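Local atomic coordinates of farnesyl diphosphate synthase (Rhodobacter capsulatus, PDB entry 3M0G), a protein that probably condenses farnesyl diphosphate with isopentenyl diphosphate to geranylgeranyl diphosphate, a magnesium-dependent step toward carotenoids and diterpenes. Residues 15-20 / 66-71. Sequence-based numbering, arbitrary orientation.
Unlike the reference sequence in segment 15-20: Thr16 (reference Ala).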
loop_
_atom_site.group_PDB
_atom_site.type_symbol
_atom_site.label_atom_id
_atom_site.label_comp_id
_atom_site.label_asym_id
_atom_site.label_seq_id
_atom_site.Cartn_x
_atom_site.Cartn_y
_atom_site.Cartn_z
ATOM N N GLU B 15 20.226 -1.605 6.943
ATOM C CA GLU B 15 19.833 -1.438 8.344
ATOM C C GLU B 15 19.911 0.010 8.821
ATOM O O GLU B 15 19.006 0.487 9.503
ATOM C CB GLU B 15 20.644 -2.363 9.265
ATOM C CG GLU B 15 20.186 -2.374 10.721
ATOM C CD GLU B 15 18.984 -3.278 10.982
ATOM O OE1 GLU B 15 18.225 -3.590 10.039
ATOM O OE2 GLU B 15 18.805 -3.684 12.152
ATOM N N THR B 16 20.987 0.710 8.444
ATOM C CA THR B 16 21.209 2.087 8.838
ATOM C C THR B 16 20.215 3.006 8.144
ATOM O O THR B 16 19.581 3.845 8.785
ATOM C CB THR B 16 22.665 2.550 8.485
ATOM O OG1 THR B 16 23.605 1.594 8.975
ATOM C CG2 THR B 16 22.975 3.915 9.089
ATOM N N ALA B 17 20.089 2.830 6.831
ATOM C CA ALA B 17 19.211 3.648 6.016
ATOM C C ALA B 17 17.748 3.482 6.428
ATOM O O ALA B 17 17.036 4.479 6.568
ATOM C CB ALA B 17 19.397 3.316 4.542
HETATM N N MSE B 18 17.320 2.236 6.641
HETATM C CA MSE B 18 15.937 1.957 7.056
HETATM C C MSE B 18 15.584 2.603 8.391
HETATM O O MSE B 18 14.538 3.248 8.510
HETATM C CB MSE B 18 15.661 0.460 7.121
HETATM C CG MSE B 18 14.211 0.150 7.482
HETATM SE SE MSE B 18 13.054 0.514 5.992
HETATM C CE MSE B 18 13.375 -1.124 4.966
ATOM N N ALA B 19 16.452 2.418 9.384
ATOM C CA ALA B 19 16.334 3.091 10.681
ATOM C C ALA B 19 16.037 4.573 10.484
ATOM O O ALA B 19 15.033 5.078 10.979
ATOM C CB ALA B 19 17.625 2.921 11.491
ATOM N N ALA B 20 16.914 5.255 9.750
ATOM C CA ALA B 20 16.759 6.681 9.457
ATOM C C ALA B 20 15.418 7.026 8.790
ATOM O O ALA B 20 14.747 7.978 9.200
ATOM C CB ALA B 20 17.955 7.193 8.610
ATOM N N ALA B 66 15.044 2.353 -3.626
ATOM C CA ALA B 66 14.372 1.192 -4.207
ATOM C C ALA B 66 14.575 -0.057 -3.345
ATOM O O ALA B 66 13.642 -0.846 -3.149
ATOM C CB ALA B 66 14.832 0.953 -5.637
ATOM N N ALA B 67 15.789 -0.210 -2.829
ATOM C CA ALA B 67 16.138 -1.298 -1.920
ATOM C C ALA B 67 15.328 -1.184 -0.649
ATOM O O ALA B 67 14.825 -2.179 -0.132
ATOM C CB ALA B 67 17.616 -1.259 -1.592
ATOM N N LEU B 68 15.211 0.044 -0.149
ATOM C CA LEU B 68 14.417 0.318 1.037
ATOM C C LEU B 68 12.944 -0.003 0.813
ATOM O O LEU B 68 12.292 -0.634 1.656
ATOM C CB LEU B 68 14.616 1.766 1.485
ATOM C CG LEU B 68 15.945 2.028 2.199
ATOM C CD1 LEU B 68 16.030 3.467 2.727
ATOM C CD2 LEU B 68 16.158 1.016 3.325
ATOM N N ALA B 69 12.422 0.408 -0.339
ATOM C CA ALA B 69 11.008 0.175 -0.650
ATOM C C ALA B 69 10.655 -1.307 -0.643
ATOM O O ALA B 69 9.601 -1.687 -0.088
ATOM C CB ALA B 69 10.628 0.808 -1.996
ATOM N N VAL B 70 11.492 -2.137 -1.277
ATOM C CA VAL B 70 11.217 -3.572 -1.336
ATOM C C VAL B 70 11.352 -4.248 0.020
ATOM O O VAL B 70 10.590 -5.157 0.321
ATOM C CB VAL B 70 11.977 -4.350 -2.501
ATOM C CG1 VAL B 70 13.466 -4.535 -2.231
ATOM C CG2 VAL B 70 11.327 -5.689 -2.788
ATOM N N GLU B 71 12.307 -3.796 0.834
ATOM C CA GLU B 71 12.423 -4.312 2.201
ATOM C C GLU B 71 11.241 -3.876 3.069
ATOM O O GLU B 71 10.713 -4.658 3.874
ATOM C CB GLU B 71 13.746 -3.888 2.822
ATOM C CG GLU B 71 14.942 -4.622 2.264
ATOM C CD GLU B 71 14.908 -6.123 2.568
ATOM O OE1 GLU B 71 14.632 -6.496 3.728
ATOM O OE2 GLU B 71 15.165 -6.920 1.639
#
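In the largely helical fold of the prenyl synthases, the N-terminal helix 3-23 lies steeply across helix 60-81, where Ala17 and Met18 meet Leu68 and Glu71. The two segments cross at -75° with axes 10.3 Å apart, a spacing bridged by the branched side chain of Leu68 and the long one of Met18. Leu68 reaches across with both branches: CD1 rests against Ala17 CB at 3.8 Å, while CD2 comes to 3.7 Å from Met18 N, touching the helix backbone itself. Alanine suits position 17, since its lone methyl lets the leucine come this close.

Met18, a selenomethionine in the crystal, runs past Leu68 in the opposite direction. With CG anti to the backbone N (chi1 -177°) and bends at the next two torsions, its unbranched chain delivers CE to the partner helix, 3.5 Å from Leu68 O and equally near Glu71 CB. These are van der Waals contacts, and such a flexible chain can fit this uneven surface. An alanine in place of Leu68 would probably leave Ala17 CB and the flank of Met18 without their apolar partner, opening a gap between the helices.

Glu71 offers its aliphatic base to Met18, while the carboxylate of this buried residue is satisfied elsewhere: OE1 forms a salt bridge with Arg43 and OE2 accepts a hydrogen bond from Ala46 N. Arg43 also pairs with Glu15, so a shared arginine ties the two helices together beside the apolar contact. Beyond it, helix 60-81 packs through Leu68 and Ala69 on helix 104-121, through Ala67 on helix 44-55, and through Val70 on helix 168-194.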